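Vinylacetyl-CoA Delta-isomerase (Nitrosopumilus maritimus SCM1, PDB 6VJR) is a 4-hydroxybutyryl-CoA dehydratase that carries FAD and a [4Fe-4S] cluster, and probably also isomerises vinylacetyl-CoA to crotonyl-CoA. Local coordinates at residues 368-373 against 449-454; 372-377 against 443-448. All coordinates share one frame; numbering follows the deposited sequence.

How the contacts relate
Contacts 1 and 2 lie side by side, with centres about 7 Å apart. They share Phe372 and Pro373, contact 1 also taking in the turn before helix 372-384 and contact 2 its first turns. Their far partners follow each other in the chain: helix 437-446 for contact 2, then 449-454 leading into helix 451-461 for contact 1. The two touch directly, with Pro451 CG 3.3 Å from Met445 SD and Thr370 CG2 3.6 Å from Ser444 O. Both also reach FAD and the second subunit. Contact 2 holds Glu443, a ligand of the ferric ion, while in contact 1 the side chain of Gln454 stays about 10 Å from that ion.

Contact 1: residues 368-373 against 449-454; sequences NVTRFP and GSPQAQ. With FAD (flavin-adenine dinucleotide), chain F.
The amide of Gln454 turns its oxygen end to Thr370, whose methyl CG2 comes from the opposite direction and stops 3.7 Å from OE1, somewhat off the amide plane. The other end of the amide points back into its own segment: NE2 donates to Gly449 O at 3.2 Å, with that acceptor close to the amide plane and an N-H...O angle of 151°. Seen from Gly449 the donor stands well above the carbonyl plane, 66° out of it. OE1 has its polar partner in His367 ND1, so both ends of the buried amide are gripped. A leucine in its place would probably leave His367 ND1 and the carbonyl of Gly449 each short of a partner and let the bend ahead of the helix shift. Beside the amide, the Pro451 ring presents CG to Thr370, 4.0 Å from CG2.

In the helical C-terminal part of this acyl-CoA dehydrogenase-like fold, the contact joins the turn between helices 359-369 and 372-384 to the start of helix 451-461. Asn368 O takes both Arg371 N and Phe372 N across that turn. Thr370 OG1 lies between the backbone N and the carbonyl carbon (chi1 75°) and donates to His367 O, which leaves the methyl to do the packing. The second subunit comes in here as well, its Arg378 donating to Thr370 O and its Asp382 packing on Ser450 and Pro451.

On the cofactor side, Gly449 has backbone angles that suit glycine, since a CB would jam against the preceding carbonyl; its CA passes 3.7 Å from O4' of the FAD ribityl chain. Ser450 OG, hydrogen-bonded to His446 ND1, lies 3.4 Å from C5' of the same chain.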
loop_
_atom_site.group_PDB
_atom_site.type_symbol
_atom_site.label_atom_id
_atom_site.label_comp_id
_atom_site.label_asym_id
_atom_site.label_seq_id
_atom_site.Cartn_x
_atom_site.Cartn_y
_atom_site.Cartn_z
ATOM N N ASN A 368 -6.154 5.304 -10.355
ATOM C CA ASN A 368 -5.316 5.949 -9.360
ATOM C C ASN A 368 -6.089 6.997 -8.555
ATOM O O ASN A 368 -5.843 7.181 -7.356
ATOM C CB ASN A 368 -4.002 6.434 -9.947
ATOM C CG ASN A 368 -3.090 5.285 -10.286
ATOM O OD1 ASN A 368 -2.909 4.356 -9.477
ATOM N ND2 ASN A 368 -2.474 5.320 -11.455
ATOM N N VAL A 369 -6.916 7.790 -9.254
ATOM C CA VAL A 369 -7.781 8.776 -8.602
ATOM C C VAL A 369 -8.651 8.141 -7.509
ATOM O O VAL A 369 -8.948 8.788 -6.502
ATOM C CB VAL A 369 -8.601 9.537 -9.663
ATOM C CG1 VAL A 369 -9.771 10.326 -9.104
ATOM C CG2 VAL A 369 -7.682 10.443 -10.454
ATOM N N THR A 370 -9.074 6.875 -7.690
ATOM C CA THR A 370 -9.935 6.197 -6.701
ATOM C C THR A 370 -9.184 5.893 -5.403
ATOM O O THR A 370 -9.840 5.574 -4.392
ATOM C CB THR A 370 -10.633 4.930 -7.223
ATOM O OG1 THR A 370 -9.679 3.865 -7.304
ATOM C CG2 THR A 370 -11.381 5.169 -8.538
ATOM N N ARG A 371 -7.846 5.958 -5.460
ATOM C CA ARG A 371 -6.974 5.581 -4.347
ATOM C C ARG A 371 -6.296 6.796 -3.701
ATOM O O ARG A 371 -6.347 6.987 -2.489
ATOM C CB ARG A 371 -5.926 4.591 -4.880
ATOM C CG ARG A 371 -6.511 3.261 -5.322
ATOM C CD ARG A 371 -5.498 2.374 -6.017
ATOM N NE ARG A 371 -6.038 1.037 -6.247
ATOM C CZ ARG A 371 -5.406 0.043 -6.852
ATOM N NH1 ARG A 371 -4.206 0.204 -7.330
ATOM N NH2 ARG A 371 -5.972 -1.144 -6.966
ATOM N N PHE A 372 -5.584 7.566 -4.509
ATOM C CA PHE A 372 -4.573 8.470 -3.966
ATOM C C PHE A 372 -5.168 9.652 -3.193
ATOM O O PHE A 372 -4.556 10.085 -2.196
ATOM C CB PHE A 372 -3.571 8.954 -5.006
ATOM C CG PHE A 372 -2.746 7.852 -5.626
ATOM C CD1 PHE A 372 -2.643 6.573 -5.046
ATOM C CD2 PHE A 372 -2.028 8.094 -6.800
ATOM C CE1 PHE A 372 -1.882 5.588 -5.657
ATOM C CE2 PHE A 372 -1.252 7.104 -7.367
ATOM C CZ PHE A 372 -1.193 5.844 -6.791
ATOM N N PRO A 373 -6.293 10.293 -3.614
ATOM C CA PRO A 373 -6.850 11.395 -2.818
ATOM C C PRO A 373 -7.046 10.998 -1.356
ATOM O O PRO A 373 -6.899 11.839 -0.466
ATOM C CB PRO A 373 -8.136 11.788 -3.553
ATOM C CG PRO A 373 -7.785 11.414 -4.992
ATOM C CD PRO A 373 -7.065 10.082 -4.859
ATOM N N GLY A 449 -17.824 6.230 -13.099
ATOM C CA GLY A 449 -17.882 4.823 -12.770
ATOM C C GLY A 449 -17.029 4.469 -11.557
ATOM O O GLY A 449 -15.932 4.977 -11.326
ATOM N N SER A 450 -17.548 3.506 -10.810
ATOM C CA SER A 450 -16.888 2.986 -9.636
ATOM C C SER A 450 -15.606 2.245 -10.035
ATOM O O SER A 450 -15.436 1.855 -11.202
ATOM C CB SER A 450 -17.818 2.092 -8.900
ATOM O OG SER A 450 -19.065 2.702 -8.607
ATOM N N PRO A 451 -14.705 1.897 -9.086
ATOM C CA PRO A 451 -13.438 1.263 -9.421
ATOM C C PRO A 451 -13.583 0.027 -10.312
ATOM O O PRO A 451 -12.803 -0.193 -11.247
ATOM C CB PRO A 451 -12.831 0.900 -8.061
ATOM C CG PRO A 451 -13.346 2.019 -7.164
ATOM C CD PRO A 451 -14.705 2.378 -7.700
ATOM N N GLN A 452 -14.588 -0.804 -10.044
ATOM C CA GLN A 452 -14.693 -2.066 -10.762
ATOM C C GLN A 452 -14.899 -1.820 -12.253
ATOM O O GLN A 452 -14.451 -2.621 -13.067
ATOM C CB GLN A 452 -15.783 -2.961 -10.185
ATOM C CG GLN A 452 -15.792 -4.369 -10.768
ATOM C CD GLN A 452 -14.583 -5.218 -10.411
ATOM O OE1 GLN A 452 -13.629 -4.861 -9.689
ATOM N NE2 GLN A 452 -14.576 -6.356 -11.054
ATOM N N ALA A 453 -15.547 -0.693 -12.590
ATOM C CA ALA A 453 -15.803 -0.386 -13.996
ATOM C C ALA A 453 -14.495 -0.160 -14.754
ATOM O O ALA A 453 -14.368 -0.611 -15.887
ATOM C CB ALA A 453 -16.668 0.847 -14.140
ATOM N N GLN A 454 -13.517 0.490 -14.105
ATOM C CA GLN A 454 -12.203 0.642 -14.708
ATOM C C GLN A 454 -11.494 -0.683 -14.893
ATOM O O GLN A 454 -10.826 -0.909 -15.902
ATOM C CB GLN A 454 -11.187 1.570 -14.042
ATOM C CG GLN A 454 -11.609 3.010 -14.027
ATOM C CD GLN A 454 -12.322 3.259 -12.733
ATOM O OE1 GLN A 454 -11.762 3.235 -11.610
ATOM N NE2 GLN A 454 -13.572 3.572 -12.951
HETATM P PA FAD F . -23.525 1.686 -7.649
HETATM O O1A FAD F . -23.585 1.271 -9.061
HETATM O O2A FAD F . -24.707 1.419 -6.806
HETATM O O5B FAD F . -22.145 1.129 -7.082
HETATM C C5B FAD F . -22.013 0.639 -5.725
HETATM C C4B FAD F . -21.088 -0.542 -5.735
HETATM O O4B FAD F . -21.753 -1.669 -6.358
HETATM C C3B FAD F . -19.748 -0.373 -6.477
HETATM O O3B FAD F . -18.707 -1.072 -5.788
HETATM C C2B FAD F . -20.018 -1.028 -7.826
HETATM O O2B FAD F . -18.886 -1.491 -8.545
HETATM C C1B FAD F . -20.942 -2.176 -7.412
HETATM N N9A FAD F . -21.847 -2.609 -8.469
HETATM C C8A FAD F . -22.911 -1.947 -9.046
HETATM N N7A FAD F . -23.554 -2.629 -9.960
HETATM C C5A FAD F . -22.855 -3.821 -10.019
HETATM C C6A FAD F . -23.035 -4.978 -10.804
HETATM N N6A FAD F . -24.046 -5.119 -11.663
HETATM N N1A FAD F . -22.127 -5.972 -10.670
HETATM C C2A FAD F . -21.142 -5.823 -9.766
HETATM N N3A FAD F . -20.889 -4.806 -8.945
HETATM C C4A FAD F . -21.785 -3.815 -9.123
HETATM N N1 FAD F . -23.210 10.993 -13.145
HETATM C C2 FAD F . -23.720 11.735 -14.183
HETATM O O2 FAD F . -24.351 11.226 -15.123
HETATM N N3 FAD F . -23.463 13.092 -14.216
HETATM C C4 FAD F . -22.768 13.811 -13.286
HETATM O O4 FAD F . -22.683 15.026 -13.341
HETATM C C4X FAD F . -22.323 13.024 -12.146
HETATM N N5 FAD F . -21.660 13.648 -11.167
HETATM C C5X FAD F . -21.443 12.944 -10.001
HETATM C C6 FAD F . -20.966 13.599 -8.857
HETATM C C7 FAD F . -20.782 12.932 -7.655
HETATM C C7M FAD F . -20.368 13.699 -6.423
HETATM C C8 FAD F . -20.936 11.531 -7.615
HETATM C C8M FAD F . -20.634 10.768 -6.358
HETATM C C9 FAD F . -21.320 10.848 -8.744
HETATM C C9A FAD F . -21.611 11.551 -9.941
HETATM N N10 FAD F . -22.122 10.906 -11.066
HETATM C C10 FAD F . -22.584 11.618 -12.173
HETATM C "C1'" FAD F . -22.545 9.504 -10.877
HETATM C "C2'" FAD F . -21.495 8.423 -10.959
HETATM O "O2'" FAD F . -21.237 8.178 -12.343
HETATM C "C3'" FAD F . -22.003 7.148 -10.271
HETATM O "O3'" FAD F . -22.016 7.431 -8.885
HETATM C "C4'" FAD F . -21.231 5.865 -10.615
HETATM O "O4'" FAD F . -21.487 5.467 -11.969
HETATM C "C5'" FAD F . -21.579 4.709 -9.696
HETATM O "O5'" FAD F . -22.972 4.451 -9.760
HETATM P P FAD F . -23.845 4.420 -8.472
HETATM O O1P FAD F . -23.720 5.650 -7.687
HETATM O O2P FAD F . -25.188 3.986 -8.888
HETATM O O3P FAD F . -23.238 3.276 -7.528
#

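Contact 2: residues 372-377 against 443-448; sequences FPYEIS and ESMHGA. With FE (Fe (III) ion), chain I; FAD (flavin-adenine dinucleotide), chain F; SF4 (iron/sulfur cluster), chain E.
A buried tyrosine hydroxyl rests against a methionine's carbon chain: Tyr374 OH is 3.6 Å from Met445 CB. The polar need of that hydroxyl is met across the subunit boundary, by a hydrogen bond to Gln381 OE1 of the second subunit. The two side chains cross at about a right angle. Met445 starts with CG anti to the backbone N (chi1 178°), then bends at both following torsions, which folds the methyl CE back to 4.0 Å from Tyr374 CE1, oblique to the ring. The same CG also lies 3.5 Å above one face of the His446 ring, toward its rim, so one methionine touches both rings. His446 NE2 is bonded to Gln381 O of the second subunit, so all three residues are part of that interface, and Arg378 of that subunit packs on Tyr374 and Met445.

Beside it the pyrrolidine of Pro373 points CG at Ser444 OG, 3.9 Å away, a van der Waals contact; Ser444 OG has its hydrogen bond with Tyr440 O, one turn back on its helix.

Glu443 leaves the helix away from this packing and serves the metal site. Its OE2 binds the ferric ion at about 2.0 Å, alongside His289 and Tyr293, while OE1 forms a salt bridge with Lys296. On the way its CG passes 3.4 Å from FAD C7, over a face of the dimethylbenzene ring of the flavin. A CB at Gly447 would come too close to Glu443 OE2, which is consistent with glycine there.

Lys366 NZ bonds the carbonyls of Ser444 and Gly447 where helix 437-446 ends. Helix 372-384 packs on this helix through Pro373, Ile376 and Ser377, all touching Tyr440, with helix 320-345 against its Phe372 and Ile376, and helix 295-314 meeting Ile376 through Leu303.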
loop_
_atom_site.group_PDB
_atom_site.type_symbol
_atom_site.label_atom_id
_atom_site.label_comp_id
_atom_site.label_asym_id
_atom_site.label_seq_id
_atom_site.Cartn_x
_atom_site.Cartn_y
_atom_site.Cartn_z
ATOM N N PHE A 372 -5.584 7.566 -4.509
ATOM C CA PHE A 372 -4.573 8.470 -3.966
ATOM C C PHE A 372 -5.168 9.652 -3.193
ATOM O O PHE A 372 -4.556 10.085 -2.196
ATOM C CB PHE A 372 -3.571 8.954 -5.006
ATOM C CG PHE A 372 -2.746 7.852 -5.626
ATOM C CD1 PHE A 372 -2.643 6.573 -5.046
ATOM C CD2 PHE A 372 -2.028 8.094 -6.800
ATOM C CE1 PHE A 372 -1.882 5.588 -5.657
ATOM C CE2 PHE A 372 -1.252 7.104 -7.367
ATOM C CZ PHE A 372 -1.193 5.844 -6.791
ATOM N N PRO A 373 -6.293 10.293 -3.614
ATOM C CA PRO A 373 -6.850 11.395 -2.818
ATOM C C PRO A 373 -7.046 10.998 -1.356
ATOM O O PRO A 373 -6.899 11.839 -0.466
ATOM C CB PRO A 373 -8.136 11.788 -3.553
ATOM C CG PRO A 373 -7.785 11.414 -4.992
ATOM C CD PRO A 373 -7.065 10.082 -4.859
ATOM N N TYR A 374 -7.453 9.740 -1.142
ATOM C CA TYR A 374 -7.668 9.256 0.213
ATOM C C TYR A 374 -6.382 9.284 1.026
ATOM O O TYR A 374 -6.403 9.601 2.211
ATOM C CB TYR A 374 -8.340 7.904 0.171
ATOM C CG TYR A 374 -9.802 7.920 -0.261
ATOM C CD1 TYR A 374 -10.150 7.877 -1.606
ATOM C CD2 TYR A 374 -10.835 8.000 0.654
ATOM C CE1 TYR A 374 -11.472 7.881 -2.016
ATOM C CE2 TYR A 374 -12.160 7.987 0.276
ATOM C CZ TYR A 374 -12.480 7.995 -1.080
ATOM O OH TYR A 374 -13.762 7.927 -1.524
ATOM N N GLU A 375 -5.262 8.971 0.392
ATOM C CA GLU A 375 -3.981 8.989 1.079
ATOM C C GLU A 375 -3.472 10.419 1.287
ATOM O O GLU A 375 -2.882 10.796 2.323
ATOM C CB GLU A 375 -2.995 8.143 0.308
ATOM C CG GLU A 375 -1.625 8.036 1.009
ATOM C CD GLU A 375 -1.526 7.446 2.410
ATOM O OE1 GLU A 375 -2.555 6.989 2.919
ATOM O OE2 GLU A 375 -0.429 7.500 3.034
ATOM N N ILE A 376 -3.642 11.276 0.259
ATOM C CA ILE A 376 -3.232 12.663 0.398
ATOM C C ILE A 376 -3.992 13.301 1.560
ATOM O O ILE A 376 -3.426 14.067 2.377
ATOM C CB ILE A 376 -3.428 13.366 -0.964
ATOM C CG1 ILE A 376 -2.501 12.788 -2.067
ATOM C CG2 ILE A 376 -3.200 14.861 -0.836
ATOM C CD1 ILE A 376 -2.822 13.245 -3.470
ATOM N N SER A 377 -5.280 12.988 1.672
ATOM C CA SER A 377 -6.087 13.513 2.756
ATOM C C SER A 377 -5.613 13.008 4.114
ATOM O O SER A 377 -5.554 13.781 5.073
ATOM C CB SER A 377 -7.526 13.153 2.533
ATOM O OG SER A 377 -8.012 13.836 1.398
ATOM N N GLU A 443 -16.351 11.673 -5.121
ATOM C CA GLU A 443 -16.499 11.770 -6.558
ATOM C C GLU A 443 -15.254 11.214 -7.257
ATOM O O GLU A 443 -15.362 10.614 -8.314
ATOM C CB GLU A 443 -16.774 13.197 -7.002
ATOM C CG GLU A 443 -17.446 13.183 -8.367
ATOM C CD GLU A 443 -16.564 13.383 -9.544
ATOM O OE1 GLU A 443 -15.437 13.905 -9.309
ATOM O OE2 GLU A 443 -17.041 13.109 -10.669
ATOM N N SER A 444 -14.071 11.333 -6.639
ATOM C CA SER A 444 -12.895 10.632 -7.148
ATOM C C SER A 444 -13.161 9.129 -7.227
ATOM O O SER A 444 -12.754 8.427 -8.150
ATOM C CB SER A 444 -11.642 10.961 -6.330
ATOM O OG SER A 444 -11.273 12.314 -6.545
ATOM N N MET A 445 -13.826 8.584 -6.207
ATOM C CA MET A 445 -14.184 7.179 -6.176
ATOM C C MET A 445 -15.174 6.780 -7.275
ATOM O O MET A 445 -14.939 5.767 -7.947
ATOM C CB MET A 445 -14.784 6.855 -4.799
ATOM C CG MET A 445 -15.288 5.415 -4.575
ATOM S SD MET A 445 -14.020 4.177 -4.796
ATOM C CE MET A 445 -13.060 4.404 -3.296
ATOM N N HIS A 446 -16.263 7.539 -7.450
ATOM C CA HIS A 446 -17.399 7.072 -8.268
ATOM C C HIS A 446 -17.592 7.792 -9.607
ATOM O O HIS A 446 -18.294 7.305 -10.480
ATOM C CB HIS A 446 -18.714 7.140 -7.488
ATOM C CG HIS A 446 -18.760 6.084 -6.417
ATOM N ND1 HIS A 446 -18.710 4.751 -6.741
ATOM C CD2 HIS A 446 -18.730 6.159 -5.096
ATOM C CE1 HIS A 446 -18.732 4.032 -5.624
ATOM N NE2 HIS A 446 -18.755 4.872 -4.586
ATOM N N GLY A 447 -17.038 8.959 -9.739
ATOM C CA GLY A 447 -17.237 9.726 -10.962
ATOM C C GLY A 447 -16.745 8.993 -12.222
ATOM O O GLY A 447 -15.679 8.398 -12.245
ATOM N N ALA A 448 -17.580 8.968 -13.268
ATOM C CA ALA A 448 -17.380 8.159 -14.480
ATOM C C ALA A 448 -17.232 6.661 -14.193
ATOM O O ALA A 448 -16.634 5.906 -14.976
ATOM C CB ALA A 448 -16.190 8.621 -15.269
HETATM FE FE FE I . -16.673 13.322 -12.577
HETATM P PA FAD F . -23.525 1.686 -7.649
HETATM O O1A FAD F . -23.585 1.271 -9.061
HETATM O O2A FAD F . -24.707 1.419 -6.806
HETATM O O5B FAD F . -22.145 1.129 -7.082
HETATM C C5B FAD F . -22.013 0.639 -5.725
HETATM C C4B FAD F . -21.088 -0.542 -5.735
HETATM O O4B FAD F . -21.753 -1.669 -6.358
HETATM C C3B FAD F . -19.748 -0.373 -6.477
HETATM O O3B FAD F . -18.707 -1.072 -5.788
HETATM C C2B FAD F . -20.018 -1.028 -7.826
HETATM O O2B FAD F . -18.886 -1.491 -8.545
HETATM C C1B FAD F . -20.942 -2.176 -7.412
HETATM N N9A FAD F . -21.847 -2.609 -8.469
HETATM C C8A FAD F . -22.911 -1.947 -9.046
HETATM N N7A FAD F . -23.554 -2.629 -9.960
HETATM C C5A FAD F . -22.855 -3.821 -10.019
HETATM C C6A FAD F . -23.035 -4.978 -10.804
HETATM N N6A FAD F . -24.046 -5.119 -11.663
HETATM N N1A FAD F . -22.127 -5.972 -10.670
HETATM C C2A FAD F . -21.142 -5.823 -9.766
HETATM N N3A FAD F . -20.889 -4.806 -8.945
HETATM C C4A FAD F . -21.785 -3.815 -9.123
HETATM N N1 FAD F . -23.210 10.993 -13.145
HETATM C C2 FAD F . -23.720 11.735 -14.183
HETATM O O2 FAD F . -24.351 11.226 -15.123
HETATM N N3 FAD F . -23.463 13.092 -14.216
HETATM C C4 FAD F . -22.768 13.811 -13.286
HETATM O O4 FAD F . -22.683 15.026 -13.341
HETATM C C4X FAD F . -22.323 13.024 -12.146
HETATM N N5 FAD F . -21.660 13.648 -11.167
HETATM C C5X FAD F . -21.443 12.944 -10.001
HETATM C C6 FAD F . -20.966 13.599 -8.857
HETATM C C7 FAD F . -20.782 12.932 -7.655
HETATM C C7M FAD F . -20.368 13.699 -6.423
HETATM C C8 FAD F . -20.936 11.531 -7.615
HETATM C C8M FAD F . -20.634 10.768 -6.358
HETATM C C9 FAD F . -21.320 10.848 -8.744
HETATM C C9A FAD F . -21.611 11.551 -9.941
HETATM N N10 FAD F . -22.122 10.906 -11.066
HETATM C C10 FAD F . -22.584 11.618 -12.173
HETATM C "C1'" FAD F . -22.545 9.504 -10.877
HETATM C "C2'" FAD F . -21.495 8.423 -10.959
HETATM O "O2'" FAD F . -21.237 8.178 -12.343
HETATM C "C3'" FAD F . -22.003 7.148 -10.271
HETATM O "O3'" FAD F . -22.016 7.431 -8.885
HETATM C "C4'" FAD F . -21.231 5.865 -10.615
HETATM O "O4'" FAD F . -21.487 5.467 -11.969
HETATM C "C5'" FAD F . -21.579 4.709 -9.696
HETATM O "O5'" FAD F . -22.972 4.451 -9.760
HETATM P P FAD F . -23.845 4.420 -8.472
HETATM O O1P FAD F . -23.720 5.650 -7.687
HETATM O O2P FAD F . -25.188 3.986 -8.888
HETATM O O3P FAD F . -23.238 3.276 -7.528
HETATM FE FE1 SF4 E . -15.551 16.139 -12.642
HETATM FE FE2 SF4 E . -13.497 17.498 -11.423
HETATM FE FE3 SF4 E . -15.907 18.472 -11.332
HETATM FE FE4 SF4 E . -14.505 18.638 -13.613
HETATM S S1 SF4 E . -14.087 19.738 -11.708
HETATM S S2 SF4 E . -16.745 17.961 -13.397
HETATM S S3 SF4 E . -13.432 16.569 -13.549
HETATM S S4 SF4 E . -15.296 16.460 -10.461
#